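Local coordinates for protein cytochrome P450 (PDB 5L92) that binds heme and corticosterone and probably works as a monooxygenase that oxidises steroids, at residues Ala355-Ala358 with Arg359-Ala362; Met145-Ala148 with Asp149-Val153; Asp211-Ile214 with Ser215-Gln219. All blocks are in the same frame, centred on the assembly; numbering follows the deposited sequence.

Contact 1: Ala355-Ala358 with Arg359-Ala362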
ATOM      1  N   ALA A 355      -3.452   6.913   5.296  1.00 27.05           N
ATOM      2  CA  ALA A 355      -4.602   7.026   4.392  1.00 27.19           C
ATOM      3  C   ALA A 355      -4.909   8.468   3.997  1.00 28.31           C
ATOM      4  O   ALA A 355      -5.189   8.695   2.806  1.00 27.81           O
ATOM      5  CB  ALA A 355      -5.837   6.406   5.015  1.00 27.54           C
ATOM      6  N   PRO A 356      -4.897   9.461   4.915  1.00 29.17           N
ATOM      7  CA  PRO A 356      -5.149  10.845   4.477  1.00 29.48           C
ATOM      8  C   PRO A 356      -4.143  11.329   3.466  1.00 30.54           C
ATOM      9  O   PRO A 356      -4.519  11.898   2.430  1.00 31.36           O
ATOM     10  CB  PRO A 356      -5.065  11.653   5.788  1.00 32.81           C
ATOM     11  CG  PRO A 356      -5.407  10.730   6.842  1.00 32.48           C
ATOM     12  CD  PRO A 356      -4.922   9.352   6.395  1.00 29.51           C
ATOM     13  N   LEU A 357      -2.864  11.086   3.728  1.00 30.18           N
ATOM     14  CA  LEU A 357      -1.829  11.460   2.777  1.00 31.38           C
ATOM     15  C   LEU A 357      -2.054  10.787   1.437  1.00 29.64           C
ATOM     16  O   LEU A 357      -1.957  11.433   0.392  1.00 27.87           O
ATOM     17  CB  LEU A 357      -0.449  11.122   3.333  1.00 30.91           C
ATOM     18  CG  LEU A 357       0.720  11.417   2.410  1.00 32.42           C
ATOM     19  CD1 LEU A 357       0.789  12.909   2.120  1.00 34.67           C
ATOM     20  CD2 LEU A 357       2.043  10.940   3.011  1.00 34.70           C
ATOM     21  N   ALA A 358      -2.337   9.477   1.439  1.00 27.97           N
ATOM     22  CA  ALA A 358      -2.533   8.769   0.173  1.00 27.63           C
ATOM     23  C   ALA A 358      -3.686   9.390  -0.629  1.00 27.44           C
ATOM     24  O   ALA A 358      -3.541   9.686  -1.814  1.00 26.22           O
ATOM     25  CB  ALA A 358      -2.778   7.270   0.441  1.00 26.89           C
ATOM     26  N   ARG A 359      -4.815   9.671   0.023  1.00 27.09           N
ATOM     27  CA  ARG A 359      -5.957  10.257  -0.695  1.00 27.82           C
ATOM     28  C   ARG A 359      -5.628  11.618  -1.300  1.00 29.20           C
ATOM     29  O   ARG A 359      -6.015  11.903  -2.448  1.00 28.11           O
ATOM     30  CB  ARG A 359      -7.142  10.352   0.244  1.00 28.77           C
ATOM     31  CG  ARG A 359      -7.709   8.987   0.522  1.00 28.25           C
ATOM     32  CD  ARG A 359      -8.622   8.958   1.738  1.00 29.52           C
ATOM     33  NE  ARG A 359      -9.535   7.815   1.631  1.00 29.30           N
ATOM     34  CZ  ARG A 359      -9.947   7.066   2.650  1.00 28.90           C
ATOM     35  NH1 ARG A 359      -9.532   7.333   3.878  1.00 30.77           N
ATOM     36  NH2 ARG A 359     -10.778   6.037   2.437  1.00 28.63           N
ATOM     37  N   ILE A 360      -4.916  12.474  -0.557  1.00 30.06           N
ATOM     38  CA  ILE A 360      -4.612  13.800  -1.069  1.00 32.38           C
ATOM     39  C   ILE A 360      -3.530  13.750  -2.151  1.00 30.74           C
ATOM     40  O   ILE A 360      -3.626  14.458  -3.164  1.00 30.37           O
ATOM     41  CB  ILE A 360      -4.245  14.749   0.093  1.00 37.19           C
ATOM     42  CG1 ILE A 360      -4.554  16.179  -0.286  1.00 45.84           C
ATOM     43  CG2 ILE A 360      -2.766  14.696   0.472  1.00 39.57           C
ATOM     44  CD1 ILE A 360      -6.025  16.512  -0.132  1.00 59.16           C
ATOM     45  N   GLU A 361      -2.485  12.937  -1.972  1.00 29.36           N
ATOM     46  CA  GLU A 361      -1.540  12.722  -3.073  1.00 29.43           C
ATOM     47  C   GLU A 361      -2.271  12.265  -4.336  1.00 29.07           C
ATOM     48  O   GLU A 361      -2.020  12.768  -5.437  1.00 27.91           O
ATOM     49  CB  GLU A 361      -0.474  11.676  -2.690  1.00 29.06           C
ATOM     50  CG  GLU A 361       0.624  12.139  -1.683  1.00 30.95           C
ATOM     51  CD  GLU A 361       1.431  10.955  -1.024  1.00 31.77           C
ATOM     52  OE1 GLU A 361       1.000   9.759  -1.050  1.00 29.93           O
ATOM     53  OE2 GLU A 361       2.514  11.236  -0.465  1.00 30.84           O
ATOM     54  N   ALA A 362      -3.146  11.281  -4.202  1.00 28.09           N
ATOM     55  CA  ALA A 362      -3.819  10.724  -5.378  1.00 28.64           C
ATOM     56  C   ALA A 362      -4.713  11.760  -6.066  1.00 29.52           C
ATOM     57  O   ALA A 362      -4.625  11.970  -7.280  1.00 29.00           O
ATOM     58  CB  ALA A 362      -4.631   9.507  -4.951  1.00 27.50           C
TER
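R359 N, I360 N, E361 N and A362 N reach back to the carbonyl oxygens of A355, P356, L357 and A358, four consecutive bonds that build the opening turns of a regular alpha-helix. This is the start of helix L of the P450 fold, 355-372, which begins just after the iron ligand C352. On its heme side A358 touches the porphyrin. R359 runs back along the turn, its CG 3.4 Å from A355 O, and the extended chain puts NH1 4.0 Å from A355 CB; the charge itself is met by a salt bridge from NH2 to E280. CG2 of I360 lies 3.4 Å from L357 O. The I360 chi1 of -154° leaves that methyl wedged between backbone N and carbonyl carbon and puts it 4.3 Å from L357 CD1. The closest side-chain pair is L357 with E361, which meet across one turn at a slant. L357 sends CG away from its backbone N (chi1 178°), and the E361 carboxylate settles against the branch point. E361 OE1 is hydrogen-bonded to T247, whereas E361 OE2 rests 3.4 Å from L357 CG and 3.5 Å from L357 CD2.

Contact 2: Met145-Ala148 with Asp149-Val153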
ATOM      1  N   MET A 145       9.013  11.467  -3.038  1.00 30.25           N
ATOM      2  CA  MET A 145       9.479  12.824  -2.783  1.00 31.65           C
ATOM      3  C   MET A 145       8.769  13.411  -1.580  1.00 32.39           C
ATOM      4  O   MET A 145       9.383  14.100  -0.760  1.00 34.89           O
ATOM      5  CB  MET A 145       9.253  13.715  -4.012  1.00 32.70           C
ATOM      6  CG  MET A 145      10.150  13.413  -5.177  1.00 35.88           C
ATOM      7  SD  MET A 145       9.504  14.113  -6.714  1.00 43.82           S
ATOM      8  CE  MET A 145      10.966  14.321  -7.678  1.00 48.07           C
ATOM      9  N   VAL A 146       7.476  13.138  -1.448  1.00 30.68           N
ATOM     10  CA  VAL A 146       6.762  13.529  -0.240  1.00 31.90           C
ATOM     11  C   VAL A 146       7.345  12.812   0.975  1.00 32.55           C
ATOM     12  O   VAL A 146       7.662  13.439   1.990  1.00 33.46           O
ATOM     13  CB  VAL A 146       5.255  13.249  -0.383  1.00 31.00           C
ATOM     14  CG1 VAL A 146       4.565  13.502   0.928  1.00 32.28           C
ATOM     15  CG2 VAL A 146       4.639  14.131  -1.445  1.00 31.31           C
ATOM     16  N   ILE A 147       7.495  11.481   0.891  1.00 30.88           N
ATOM     17  CA  ILE A 147       7.935  10.716   2.061  1.00 31.47           C
ATOM     18  C   ILE A 147       9.368  11.059   2.446  1.00 32.03           C
ATOM     19  O   ILE A 147       9.711  11.033   3.621  1.00 31.61           O
ATOM     20  CB  ILE A 147       7.774   9.194   1.833  1.00 31.63           C
ATOM     21  CG1 ILE A 147       7.619   8.460   3.165  1.00 31.42           C
ATOM     22  CG2 ILE A 147       9.009   8.594   1.118  1.00 31.05           C
ATOM     23  CD1 ILE A 147       6.331   8.772   3.906  1.00 32.93           C
ATOM     24  N   ALA A 148      10.229  11.356   1.474  1.00 31.29           N
ATOM     25  CA  ALA A 148      11.588  11.778   1.787  1.00 32.97           C
ATOM     26  C   ALA A 148      11.594  13.128   2.507  1.00 34.61           C
ATOM     27  O   ALA A 148      12.406  13.347   3.416  1.00 35.49           O
ATOM     28  CB  ALA A 148      12.427  11.844   0.517  1.00 32.73           C
ATOM     29  N   ASP A 149      10.672  14.034   2.148  1.00 34.79           N
ATOM     30  CA  ASP A 149      10.544  15.287   2.898  1.00 37.25           C
ATOM     31  C   ASP A 149      10.005  15.049   4.304  1.00 36.42           C
ATOM     32  O   ASP A 149      10.451  15.687   5.255  1.00 35.91           O
ATOM     33  CB  ASP A 149       9.634  16.261   2.164  1.00 39.55           C
ATOM     34  CG  ASP A 149      10.341  16.982   1.038  1.00 48.15           C
ATOM     35  OD1 ASP A 149      11.568  16.793   0.870  1.00 48.13           O
ATOM     36  OD2 ASP A 149       9.670  17.746   0.325  1.00 53.36           O
ATOM     37  N   ILE A 150       9.059  14.124   4.455  1.00 34.47           N
ATOM     38  CA  ILE A 150       8.486  13.833   5.770  1.00 34.28           C
ATOM     39  C   ILE A 150       9.526  13.203   6.698  1.00 35.06           C
ATOM     40  O   ILE A 150       9.573  13.522   7.892  1.00 35.08           O
ATOM     41  CB  ILE A 150       7.258  12.911   5.628  1.00 35.14           C
ATOM     42  CG1 ILE A 150       6.064  13.663   5.046  1.00 36.79           C
ATOM     43  CG2 ILE A 150       6.852  12.301   6.989  1.00 34.92           C
ATOM     44  CD1 ILE A 150       4.924  12.744   4.642  1.00 39.10           C
ATOM     45  N   LEU A 151      10.313  12.244   6.190  1.00 33.63           N
ATOM     46  CA  LEU A 151      11.368  11.631   7.002  1.00 35.49           C
ATOM     47  C   LEU A 151      12.552  12.574   7.227  1.00 36.15           C
ATOM     48  O   LEU A 151      13.226  12.484   8.257  1.00 37.17           O
ATOM     49  CB  LEU A 151      11.844  10.332   6.351  1.00 35.24           C
ATOM     50  CG  LEU A 151      10.728   9.292   6.248  1.00 35.08           C
ATOM     51  CD1 LEU A 151      11.059   8.146   5.288  1.00 33.24           C
ATOM     52  CD2 LEU A 151      10.436   8.763   7.627  1.00 34.31           C
ATOM     53  N   GLY A 152      12.809  13.480   6.294  1.00 36.87           N
ATOM     54  CA  GLY A 152      13.968  14.339   6.357  1.00 38.14           C
ATOM     55  C   GLY A 152      15.208  13.695   5.783  1.00 38.23           C
ATOM     56  O   GLY A 152      16.317  13.971   6.259  1.00 38.55           O
ATOM     57  N   VAL A 153      15.058  12.852   4.759  1.00 36.69           N
ATOM     58  CA  VAL A 153      16.197  12.166   4.151  1.00 36.05           C
ATOM     59  C   VAL A 153      16.384  12.715   2.748  1.00 36.23           C
ATOM     60  O   VAL A 153      15.435  13.264   2.170  1.00 36.00           O
ATOM     61  CB  VAL A 153      16.007  10.634   4.126  1.00 37.53           C
ATOM     62  CG1 VAL A 153      15.728  10.115   5.507  1.00 37.52           C
ATOM     63  CG2 VAL A 153      14.862  10.207   3.163  1.00 40.97           C
TER
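A148 O carries the load at this helix end, accepting from two backbone donors: G152 N at 2.9 Å and V153 N at 3.0 Å. The two bonds differ in quality. The one from G152 is bent, while V153 N comes in straighter, at 151°, and in the plane of the carbonyl. Earlier acceptors follow the normal helical pattern: M145 O takes D149 N, V146 O takes I150 N, and I147 O takes L151 N. The bond from V153 N to A148 O is the long bond of a Schellman motif, which closes helix 141-151, helix E of the P450 fold. G152 is its C-prime residue, its N also turned toward D149 O as the motif's second pair. With phi at 85° a side chain there would collide with the carbonyl oxygen of L151, so glycine suits the turn. G152 O accepts from K205 NZ, and I150 O is taken by the backbone of I213. Hydrophobic contact completes the cap, V153 CG2 lying 4.0 Å from A148 CB. One turn back, V146 and I150 run side by side: V146 holds CG1 anti to the backbone N (chi1 173°), 3.8 Å from CD1 of I150. I147 and L151 do likewise, CG1 of I147 4.1 Å from CD1 of L151. The latter pair packs on L239 of helix 229-245, and I147 also lies beside the heme.

Contact 3: Asp211-Ile214 with Ser215-Gln219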
ATOM      1  N   ASP A 211      12.927  19.690  10.626  1.00 47.77           N
ATOM      2  CA  ASP A 211      11.467  19.682  10.623  1.00 47.92           C
ATOM      3  C   ASP A 211      10.987  18.422   9.899  1.00 46.97           C
ATOM      4  O   ASP A 211      10.471  18.452   8.776  1.00 47.20           O
ATOM      5  CB  ASP A 211      10.955  20.954   9.961  1.00 50.14           C
ATOM      6  CG  ASP A 211       9.479  21.169  10.160  1.00 53.72           C
ATOM      7  OD1 ASP A 211       8.913  20.551  11.085  1.00 55.92           O
ATOM      8  OD2 ASP A 211       8.889  21.976   9.397  1.00 53.72           O
ATOM      9  N   ASP A 212      11.172  17.294  10.578  1.00 44.58           N
ATOM     10  CA  ASP A 212      10.832  15.979  10.036  1.00 41.54           C
ATOM     11  C   ASP A 212      10.451  15.059  11.186  1.00 38.69           C
ATOM     12  O   ASP A 212      10.708  15.349  12.354  1.00 37.46           O
ATOM     13  CB  ASP A 212      11.990  15.366   9.231  1.00 40.63           C
ATOM     14  CG  ASP A 212      13.324  15.389   9.996  1.00 40.80           C
ATOM     15  OD1 ASP A 212      13.465  14.641  10.983  1.00 39.30           O
ATOM     16  OD2 ASP A 212      14.232  16.138   9.589  1.00 41.16           O
ATOM     17  N   ILE A 213       9.849  13.925  10.850  1.00 36.92           N
ATOM     18  CA  ILE A 213       9.301  13.083  11.896  1.00 35.46           C
ATOM     19  C   ILE A 213      10.368  12.236  12.581  1.00 36.09           C
ATOM     20  O   ILE A 213      10.120  11.709  13.668  1.00 35.90           O
ATOM     21  CB  ILE A 213       8.176  12.194  11.346  1.00 34.92           C
ATOM     22  CG1 ILE A 213       7.472  11.506  12.501  1.00 35.11           C
ATOM     23  CG2 ILE A 213       8.718  11.185  10.358  1.00 36.66           C
ATOM     24  CD1 ILE A 213       6.074  11.186  12.260  1.00 42.75           C
ATOM     25  N   ILE A 214      11.545  12.069  11.993  1.00 35.70           N
ATOM     26  CA  ILE A 214      12.611  11.402  12.729  1.00 36.90           C
ATOM     27  C   ILE A 214      13.087  12.285  13.881  1.00 38.54           C
ATOM     28  O   ILE A 214      13.208  11.824  15.022  1.00 39.33           O
ATOM     29  CB  ILE A 214      13.762  11.030  11.782  1.00 38.03           C
ATOM     30  CG1 ILE A 214      13.265   9.973  10.793  1.00 36.62           C
ATOM     31  CG2 ILE A 214      15.013  10.544  12.590  1.00 38.69           C
ATOM     32  CD1 ILE A 214      14.331   9.488   9.856  1.00 34.96           C
ATOM     33  N   SER A 215      13.364  13.564  13.591  1.00 38.21           N
ATOM     34  CA  SER A 215      13.662  14.542  14.635  1.00 40.12           C
ATOM     35  C   SER A 215      12.560  14.571  15.675  1.00 40.73           C
ATOM     36  O   SER A 215      12.829  14.575  16.876  1.00 41.32           O
ATOM     37  CB  SER A 215      13.829  15.935  14.023  1.00 40.28           C
ATOM     38  OG  SER A 215      14.895  15.976  13.085  1.00 41.08           O
ATOM     39  N   VAL A 216      11.299  14.552  15.238  1.00 39.40           N
ATOM     40  CA  VAL A 216      10.227  14.672  16.208  1.00 39.89           C
ATOM     41  C   VAL A 216      10.222  13.485  17.153  1.00 41.19           C
ATOM     42  O   VAL A 216       9.888  13.634  18.328  1.00 42.68           O
ATOM     43  CB  VAL A 216       8.875  14.837  15.499  1.00 39.23           C
ATOM     44  CG1 VAL A 216       7.750  14.744  16.508  1.00 39.16           C
ATOM     45  CG2 VAL A 216       8.828  16.180  14.791  1.00 41.59           C
ATOM     46  N   LEU A 217      10.576  12.289  16.674  1.00 39.96           N
ATOM     47  CA  LEU A 217      10.554  11.131  17.557  1.00 40.77           C
ATOM     48  C   LEU A 217      11.775  11.079  18.460  1.00 43.18           C
ATOM     49  O   LEU A 217      11.676  10.588  19.586  1.00 43.60           O
ATOM     50  CB  LEU A 217      10.486   9.848  16.748  1.00 39.16           C
ATOM     51  CG  LEU A 217       9.181   9.674  15.999  1.00 37.23           C
ATOM     52  CD1 LEU A 217       9.447   8.830  14.781  1.00 33.84           C
ATOM     53  CD2 LEU A 217       8.180   9.046  16.940  1.00 41.12           C
ATOM     54  N   LEU A 218      12.924  11.536  17.960  1.00 43.23           N
ATOM     55  CA  LEU A 218      14.103  11.734  18.804  1.00 45.06           C
ATOM     56  C   LEU A 218      13.810  12.735  19.918  1.00 46.80           C
ATOM     57  O   LEU A 218      14.132  12.490  21.085  1.00 47.95           O
ATOM     58  CB  LEU A 218      15.274  12.213  17.952  1.00 41.25           C
ATOM     59  CG  LEU A 218      15.782  11.184  16.941  1.00 41.51           C
ATOM     60  CD1 LEU A 218      16.712  11.847  15.932  1.00 42.80           C
ATOM     61  CD2 LEU A 218      16.496  10.054  17.648  1.00 44.08           C
ATOM     62  N   GLN A 219      13.197  13.872  19.572  1.00 46.55           N
ATOM     63  CA  GLN A 219      12.766  14.823  20.594  1.00 49.55           C
ATOM     64  C   GLN A 219      11.859  14.154  21.625  1.00 49.77           C
ATOM     65  O   GLN A 219      12.063  14.305  22.834  1.00 50.45           O
ATOM     66  CB  GLN A 219      12.069  16.020  19.933  1.00 51.84           C
ATOM     67  CG  GLN A 219      11.850  17.243  20.846  1.00 59.03           C
ATOM     68  CD  GLN A 219      13.112  17.619  21.626  1.00 65.49           C
ATOM     69  OE1 GLN A 219      13.258  17.271  22.803  1.00 66.51           O
ATOM     70  NE2 GLN A 219      14.039  18.311  20.963  1.00 66.80           N
TER
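D212 OD1 grips S215 twice and so caps the N terminus of helix 213-222, helix H of the P450 fold. S215 N meets that oxygen nearly head-on, 2.8 Å away with 171° at the hydrogen, whereas S215 OG donates to it from above the carboxylate plane at 2.9 Å. With chi1 at 50° the D212 carboxylate is tucked between its own backbone N and carbonyl carbon, which turns OD1 back toward the first turn; D212 OD2 is left to a salt bridge with K205, and S215 OG also takes a hydrogen bond from G210 N. Replacing D212 by an alanine is likely to leave S215 N without its capping acceptor and K205 without this charged mate, and so weaken the start of the helix. V216 comes next, its N bonded to D212 O at 3.0 Å and its CG2 laid against that same oxygen, 3.2 Å off. L217 N reaches I213 O from above the carbonyl plane, and a weak second bond goes to I214 O. The L217 side chain lies alongside that of I213, CD1 of L217 4.0 Å from CG1 of I213. One residue on, L218 N makes a straight bond to I214 O, and CD1 of L218 rests 4.0 Å from CG2 of I214. Around this turn I213 leans on I150 and L151 of helix 141-151, I214 and L217 face helix 229-245, and L218 packs between that helix and 177-207.

How the contacts relate
From the N terminus the order is contact 2, contact 3, contact 1. Each is local, closing only turns of its own helix, so none nests in or crosses another. Contact 2 ends helix 141-151, and contact 3 starts helix 213-222 beside that end: the backbones of I150 and I213 join two helix ends far apart in sequence, with K205 bridging the two. Contact 1 opens helix 355-372 and packs on contact 2, with L357 against V146 and I150, I150 thus meeting both neighbours. Contacts 1 and 3 do not touch; helix 141-151 lies between helices 355-372 and 213-222 and touches both.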